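Local coordinates for microtubule-associated protein 1A/1B, light chain 3 (Trypanosoma brucei brucei, PDB 3W1Y) that probably becomes conjugated to phosphatidylethanolamine on membranes and serves autophagy as a ubiquitin-like member of the ATG8 family, at residues I34-E39 with F70-T75; K21-A26 with D123-V128; E80-L85 with V97-G102. All blocks are in the same frame, centred on the assembly; numbering follows the deposited sequence.

Contact 1 (I34-E39 with F70-T75)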
# COMPACT_ATOMS: atom_id res chain seq x y z
N ILE A 34 18.87 -2.10 5.87
CA ILE A 34 18.88 -1.94 4.43
C ILE A 34 18.79 -0.44 4.13
O ILE A 34 17.83 0.21 4.53
CB ILE A 34 17.68 -2.71 3.80
CG1 ILE A 34 17.64 -4.18 4.30
CG2 ILE A 34 17.64 -2.55 2.24
CD1 ILE A 34 18.95 -5.04 3.98
N PRO A 35 19.81 0.11 3.44
CA PRO A 35 19.71 1.50 2.96
C PRO A 35 18.91 1.60 1.66
O PRO A 35 19.20 0.92 0.68
CB PRO A 35 21.16 1.93 2.77
CG PRO A 35 21.93 0.63 2.56
CD PRO A 35 21.13 -0.51 3.15
N ILE A 36 17.90 2.47 1.67
CA ILE A 36 16.92 2.57 0.63
C ILE A 36 16.87 4.01 0.12
O ILE A 36 16.82 4.96 0.90
CB ILE A 36 15.54 2.14 1.15
CG1 ILE A 36 15.60 0.73 1.75
CG2 ILE A 36 14.44 2.25 0.05
CD1 ILE A 36 14.34 0.33 2.55
N LEU A 37 16.92 4.16 -1.20
CA LEU A 37 16.82 5.47 -1.82
C LEU A 37 15.53 5.47 -2.64
O LEU A 37 15.43 4.68 -3.57
CB LEU A 37 18.08 5.73 -2.68
CG LEU A 37 18.39 7.11 -3.27
CD1 LEU A 37 17.31 7.51 -4.27
CD2 LEU A 37 18.53 8.14 -2.18
N CYS A 38 14.54 6.29 -2.26
CA CYS A 38 13.27 6.39 -3.02
C CYS A 38 13.14 7.68 -3.76
O CYS A 38 13.39 8.74 -3.18
CB CYS A 38 12.00 6.27 -2.16
SG CYS A 38 12.16 5.10 -0.95
N GLU A 39 12.74 7.59 -5.02
CA GLU A 39 12.46 8.73 -5.86
C GLU A 39 11.13 8.52 -6.55
O GLU A 39 10.74 7.38 -6.80
CB GLU A 39 13.54 8.93 -6.92
CG GLU A 39 14.90 9.30 -6.36
CD GLU A 39 15.93 9.56 -7.45
OE1 GLU A 39 15.66 9.33 -8.65
OE2 GLU A 39 17.03 9.98 -7.12
N PHE A 70 15.85 5.81 3.52
CA PHE A 70 15.42 5.08 4.70
C PHE A 70 16.54 4.14 5.06
O PHE A 70 17.32 3.78 4.22
CB PHE A 70 14.12 4.28 4.41
CG PHE A 70 12.93 5.15 4.11
CD1 PHE A 70 12.74 5.69 2.85
CD2 PHE A 70 12.00 5.46 5.10
CE1 PHE A 70 11.64 6.53 2.57
CE2 PHE A 70 10.91 6.28 4.83
CZ PHE A 70 10.73 6.81 3.55
N LEU A 71 16.59 3.73 6.32
CA LEU A 71 17.48 2.68 6.79
C LEU A 71 16.63 1.72 7.62
O LEU A 71 16.30 1.99 8.77
CB LEU A 71 18.61 3.30 7.60
CG LEU A 71 19.75 2.39 8.04
CD1 LEU A 71 20.41 1.69 6.84
CD2 LEU A 71 20.81 3.19 8.86
N LEU A 72 16.21 0.61 7.02
CA LEU A 72 15.20 -0.21 7.68
C LEU A 72 15.71 -1.60 7.97
O LEU A 72 16.61 -2.10 7.26
CB LEU A 72 13.92 -0.25 6.84
CG LEU A 72 13.17 1.09 6.65
CD1 LEU A 72 11.91 0.90 5.81
CD2 LEU A 72 12.81 1.76 8.03
N PRO A 73 15.15 -2.26 9.01
CA PRO A 73 15.62 -3.63 9.32
C PRO A 73 15.49 -4.61 8.14
O PRO A 73 14.51 -4.52 7.35
CB PRO A 73 14.72 -4.05 10.52
CG PRO A 73 14.22 -2.76 11.15
CD PRO A 73 14.07 -1.80 9.93
N GLU A 74 16.45 -5.52 8.00
CA GLU A 74 16.41 -6.53 6.94
C GLU A 74 15.18 -7.44 7.07
O GLU A 74 14.69 -7.99 6.07
CB GLU A 74 17.70 -7.38 6.93
CG GLU A 74 18.06 -8.07 8.27
CD GLU A 74 19.38 -8.86 8.24
OE1 GLU A 74 20.17 -8.74 7.26
OE2 GLU A 74 19.65 -9.59 9.22
N THR A 75 14.68 -7.56 8.30
CA THR A 75 13.46 -8.33 8.61
C THR A 75 12.12 -7.55 8.42
O THR A 75 11.04 -8.17 8.40
CB THR A 75 13.51 -8.92 10.03
OG1 THR A 75 13.78 -7.86 10.96
CG2 THR A 75 14.62 -9.98 10.15
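Ile36 and Phe70 face each other across two antiparallel strands, bonded both ways: Ile36 N gives to Phe70 O and Phe70 N to Ile36 O, each over 2.9 Å. Two residues along, Ile34 N reaches Leu72 O at 2.7 Å in a nearly straight bond of 165°, answered by Leu72 N to Ile34 O. Between these pairs Pro35 sits opposite Leu71, without such bonds but with CA-H...O contacts on both sides. The close-packed face carries Ile34, Ile36, Phe70 and Leu72. There Ile36 CD1 meets Leu72 CD1 at 4.1 Å, the two side chains crossing at about a right angle. Cys38 SG, beside the backbone N and anti to the carbonyl carbon (chi1 -39°), meets the Phe70 ring obliquely, 3.8 Å from CE1. This is the antiparallel strand pair of the ubiquitin-like beta-grasp fold, and its apolar face is closed by helices 78-88 and 112-119. On the Pro35-Leu71 face less is shared: Leu71 CD1 lies 3.8 Å from Pro35 N, and Leu71 is partly exposed on the edge strand, although Phe125 packs on Pro35. Past the strand end, Ile34 CG1 lies 3.7 Å from Glu74 CA, while the Glu74 carboxylate leads away.

Contact 2 (K21-A26 with D123-V128)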
# COMPACT_ATOMS: atom_id res chain seq x y z
N LYS A 21 30.42 5.18 -0.15
CA LYS A 21 30.87 5.55 1.20
C LYS A 21 29.67 5.69 2.14
O LYS A 21 29.66 5.17 3.26
CB LYS A 21 31.70 6.84 1.15
CG LYS A 21 32.05 7.44 2.50
CD LYS A 21 33.29 6.80 3.14
CE LYS A 21 33.27 6.96 4.67
NZ LYS A 21 32.29 5.98 5.30
N GLU A 22 28.64 6.37 1.68
CA GLU A 22 27.44 6.52 2.45
C GLU A 22 26.88 5.17 2.91
O GLU A 22 26.58 4.99 4.09
CB GLU A 22 26.42 7.33 1.67
CG GLU A 22 25.27 7.80 2.49
CD GLU A 22 24.25 8.60 1.70
OE1 GLU A 22 24.48 8.91 0.50
OE2 GLU A 22 23.20 8.92 2.29
N THR A 23 26.72 4.21 1.99
CA THR A 23 26.15 2.89 2.38
C THR A 23 27.13 2.01 3.18
O THR A 23 26.69 1.21 4.01
CB THR A 23 25.58 2.12 1.20
OG1 THR A 23 26.66 1.77 0.32
CG2 THR A 23 24.53 3.00 0.45
N GLU A 24 28.42 2.16 2.91
CA GLU A 24 29.48 1.55 3.72
C GLU A 24 29.40 1.98 5.19
O GLU A 24 29.44 1.15 6.10
CB GLU A 24 30.86 1.90 3.15
CG GLU A 24 32.02 1.41 3.99
CD GLU A 24 33.39 1.90 3.52
OE1 GLU A 24 33.52 2.98 2.87
OE2 GLU A 24 34.37 1.19 3.84
N SER A 25 29.30 3.28 5.44
CA SER A 25 29.15 3.76 6.79
C SER A 25 27.86 3.20 7.42
O SER A 25 27.87 2.76 8.58
CB SER A 25 29.09 5.28 6.80
OG SER A 25 30.22 5.82 6.14
N ALA A 26 26.75 3.24 6.69
CA ALA A 26 25.47 2.74 7.22
C ALA A 26 25.59 1.27 7.64
O ALA A 26 25.11 0.86 8.70
CB ALA A 26 24.31 2.96 6.24
N ASP A 123 26.38 0.39 -5.66
CA ASP A 123 26.76 1.43 -4.70
C ASP A 123 26.24 1.14 -3.28
O ASP A 123 26.51 1.89 -2.36
CB ASP A 123 26.38 2.88 -5.15
CG ASP A 123 24.86 3.15 -5.16
OD1 ASP A 123 24.04 2.38 -4.61
OD2 ASP A 123 24.48 4.17 -5.76
N GLY A 124 25.50 0.04 -3.12
CA GLY A 124 25.02 -0.35 -1.80
C GLY A 124 23.57 -0.01 -1.48
O GLY A 124 23.01 -0.59 -0.55
N PHE A 125 22.96 0.92 -2.22
CA PHE A 125 21.56 1.29 -1.96
C PHE A 125 20.63 0.31 -2.65
O PHE A 125 20.97 -0.25 -3.70
CB PHE A 125 21.20 2.68 -2.52
CG PHE A 125 21.60 3.84 -1.65
CD1 PHE A 125 22.70 4.63 -2.00
CD2 PHE A 125 20.84 4.19 -0.53
CE1 PHE A 125 23.07 5.74 -1.21
CE2 PHE A 125 21.20 5.29 0.25
CZ PHE A 125 22.34 6.06 -0.09
N LEU A 126 19.45 0.13 -2.04
CA LEU A 126 18.29 -0.43 -2.73
C LEU A 126 17.49 0.77 -3.30
O LEU A 126 17.01 1.60 -2.53
CB LEU A 126 17.41 -1.22 -1.75
CG LEU A 126 16.18 -1.84 -2.37
CD1 LEU A 126 16.55 -2.77 -3.55
CD2 LEU A 126 15.34 -2.57 -1.31
N TYR A 127 17.43 0.87 -4.63
CA TYR A 127 16.72 1.94 -5.31
C TYR A 127 15.25 1.59 -5.50
O TYR A 127 14.93 0.48 -5.92
CB TYR A 127 17.41 2.27 -6.64
CG TYR A 127 18.65 3.10 -6.41
CD1 TYR A 127 19.88 2.50 -6.18
CD2 TYR A 127 18.58 4.50 -6.39
CE1 TYR A 127 21.02 3.26 -5.94
CE2 TYR A 127 19.71 5.27 -6.17
CZ TYR A 127 20.93 4.64 -5.94
OH TYR A 127 22.06 5.40 -5.71
N VAL A 128 14.37 2.52 -5.18
CA VAL A 128 12.93 2.30 -5.22
C VAL A 128 12.25 3.53 -5.86
O VAL A 128 12.55 4.69 -5.51
CB VAL A 128 12.35 2.02 -3.81
CG1 VAL A 128 10.83 1.92 -3.85
CG2 VAL A 128 12.96 0.76 -3.16
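Thr23 reaches from helix 16-29 to the turn before strand 126-133 with both branches of its side chain. With chi1 at 66°, OG1 stands between the backbone N and the carbonyl carbon and donates to Asp123 O at 2.7 Å. The same torsion sets CG2 anti to the carbonyl carbon, and this methyl settles over the middle of the Phe125 ring, 3.5 Å from the centroid and 14° off the normal: a CH-pi contact. Glu22 CG is anti to the backbone N and the chain runs on extended, bringing the carboxylate to the rim, where OE1 lies 3.6 Å from Phe125 CZ with the two planes nearly perpendicular. OE1 is also hydrogen-bonded to Tyr10 OH, and OE2 salt-bridged to Lys69. The turn is fixed both from within and from the helix. Asp123 OD1 accepts Phe125 N at 3.0 Å, an Asx turn, while OD2 takes Tyr127 OH on its syn lone pair and makes a salt bridge with Arg19 of helix 16-29. Gly124 has no side chain, so its CA can lie 3.4 Å from Thr23 OG1; its positive phi also suits glycine. Helix 16-29 is part of the N-terminal helical extension that ATG8 proteins add to the ubiquitin-like core. Because directional bonds hold Asp123 by its carbonyl and both carboxylate oxygens, the chemistry implies a turn of defined shape that presents the Phe125 face to the threonine methyl.

Contact 3 (E80-L85 with V97-G102)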
# COMPACT_ATOMS: atom_id res chain seq x y z
N GLU A 80 5.76 -2.60 5.69
CA GLU A 80 6.30 -1.71 6.72
C GLU A 80 7.03 -0.53 6.10
O GLU A 80 6.85 0.61 6.52
CB GLU A 80 7.20 -2.47 7.71
CG GLU A 80 6.39 -3.14 8.82
CD GLU A 80 7.18 -4.19 9.62
OE1 GLU A 80 7.21 -4.09 10.87
OE2 GLU A 80 7.75 -5.14 9.01
N PHE A 81 7.87 -0.82 5.11
CA PHE A 81 8.50 0.21 4.30
C PHE A 81 7.48 1.18 3.71
O PHE A 81 7.64 2.39 3.81
CB PHE A 81 9.35 -0.42 3.19
CG PHE A 81 9.79 0.54 2.13
CD1 PHE A 81 10.44 1.71 2.45
CD2 PHE A 81 9.56 0.26 0.79
CE1 PHE A 81 10.83 2.59 1.47
CE2 PHE A 81 9.98 1.15 -0.20
CZ PHE A 81 10.60 2.31 0.15
N MET A 82 6.43 0.64 3.11
CA MET A 82 5.42 1.47 2.50
C MET A 82 4.69 2.36 3.50
O MET A 82 4.37 3.51 3.19
CB MET A 82 4.42 0.62 1.74
CG MET A 82 4.82 0.29 0.33
SD MET A 82 3.73 -1.05 -0.17
CE MET A 82 2.23 -0.13 -0.48
N MET A 83 4.45 1.83 4.69
CA MET A 83 3.88 2.63 5.78
C MET A 83 4.85 3.69 6.26
O MET A 83 4.43 4.80 6.50
CB MET A 83 3.40 1.77 6.95
CG MET A 83 2.34 0.76 6.53
SD MET A 83 2.14 -0.51 7.80
CE MET A 83 0.84 0.29 8.81
N ALA A 84 6.15 3.37 6.37
CA ALA A 84 7.14 4.41 6.68
C ALA A 84 7.17 5.56 5.62
O ALA A 84 7.29 6.74 5.98
CB ALA A 84 8.52 3.79 6.86
N LEU A 85 7.02 5.20 4.35
CA LEU A 85 7.04 6.16 3.23
C LEU A 85 5.79 7.04 3.26
O LEU A 85 5.86 8.23 3.03
CB LEU A 85 7.22 5.45 1.88
CG LEU A 85 7.32 6.24 0.55
CD1 LEU A 85 8.47 7.29 0.48
CD2 LEU A 85 7.49 5.23 -0.59
N VAL A 97 0.29 5.18 -1.68
CA VAL A 97 1.61 5.10 -2.28
C VAL A 97 1.87 3.66 -2.71
O VAL A 97 1.57 2.75 -1.97
CB VAL A 97 2.73 5.64 -1.32
CG1 VAL A 97 2.78 4.84 -0.02
CG2 VAL A 97 4.10 5.68 -2.01
N PHE A 98 2.39 3.47 -3.92
CA PHE A 98 2.86 2.15 -4.37
C PHE A 98 4.34 2.26 -4.74
O PHE A 98 4.80 3.32 -5.17
CB PHE A 98 2.00 1.61 -5.53
CG PHE A 98 1.62 2.66 -6.55
CD1 PHE A 98 2.41 2.86 -7.69
CD2 PHE A 98 0.49 3.45 -6.37
CE1 PHE A 98 2.09 3.85 -8.64
CE2 PHE A 98 0.14 4.44 -7.32
CZ PHE A 98 0.95 4.65 -8.46
N VAL A 99 5.09 1.17 -4.54
CA VAL A 99 6.53 1.13 -4.80
C VAL A 99 6.97 0.05 -5.81
O VAL A 99 6.36 -1.01 -5.90
CB VAL A 99 7.37 0.99 -3.49
CG1 VAL A 99 7.17 2.20 -2.57
CG2 VAL A 99 7.05 -0.30 -2.76
N PHE A 100 8.05 0.35 -6.53
CA PHE A 100 8.59 -0.50 -7.58
C PHE A 100 10.07 -0.75 -7.38
O PHE A 100 10.81 0.13 -6.96
CB PHE A 100 8.38 0.14 -8.96
CG PHE A 100 6.97 0.50 -9.25
CD1 PHE A 100 6.47 1.75 -8.87
CD2 PHE A 100 6.10 -0.42 -9.86
CE1 PHE A 100 5.13 2.09 -9.12
CE2 PHE A 100 4.77 -0.09 -10.11
CZ PHE A 100 4.28 1.15 -9.74
N ILE A 101 10.48 -1.97 -7.69
CA ILE A 101 11.87 -2.30 -7.81
C ILE A 101 12.07 -2.74 -9.25
O ILE A 101 11.54 -3.77 -9.67
CB ILE A 101 12.34 -3.38 -6.79
CG1 ILE A 101 12.40 -2.81 -5.38
CG2 ILE A 101 13.76 -3.81 -7.11
CD1 ILE A 101 11.16 -2.98 -4.61
N GLY A 102 12.81 -1.93 -10.00
CA GLY A 102 13.07 -2.15 -11.43
C GLY A 102 11.85 -2.51 -12.27
O GLY A 102 11.89 -3.48 -13.07
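Leu85 and Val99 point at each other tip to tip, Leu85 CD2 meeting Val99 CG1 at 3.6 Å. The same Leu85 methyl also touches Val97 CG2 at 3.7 Å, but there the side chains cross at a slant; CD2 thus bridges two valines on the same face of strand 96-100. Leu85 CG lies anti to the backbone N (chi1 -178°), carrying the branch point out from helix 78-88 toward them. Phe81, one turn earlier, approaches Val99 from another quarter: its CE2 comes within 3.8 Å of CG1, with the methyl set obliquely to the ring. Met82 flanks Val99 as well, through CG at 3.9 Å from CG2. The methionine chain bends at chi3 (77°, about the CG-SD bond), which places CE 3.3 Å from Val97 O. Helix and strand axes pass 8.9 Å apart at 126°, as the helix lies over the concave sheet of the beta-grasp fold. Further sheet residues complete the surroundings, Val128 beside Phe81 and Val99, and Tyr130 beside Leu85. Phe98 and Phe100 turn to the other side of the strand, where they pack against a chain of another protein. No hydrogen bond joins 80-85 to 97-102, so the chemistry implies that their mutual position rests on fitted apolar surfaces and the burial of methyl groups rather than on directional bonds.

How the contacts relate
All three contacts involve one four-stranded sheet: contact 1 pairs two strands, contact 2 ties the N-terminal helix to the turn leading into a third, and contact 3 packs a helix on the fourth. Contacts 1 and 2, centres about 9 Å apart, meet where Pro35 O lies 2.8 Å from Leu126 N, a probable hydrogen bond. Contacts 1 and 3, centres about 10 Å apart, share a core around Phe81, whose CZ is 3.4 Å from Cys38 SG. Contacts 2 and 3 have centres about 17 Å apart, yet Val128 CG1 reaches Val99 CB at 3.6 Å. A second copy of the protein touches the margins of contacts 1 and 3; another protein's chain packs on Phe98 and Phe100.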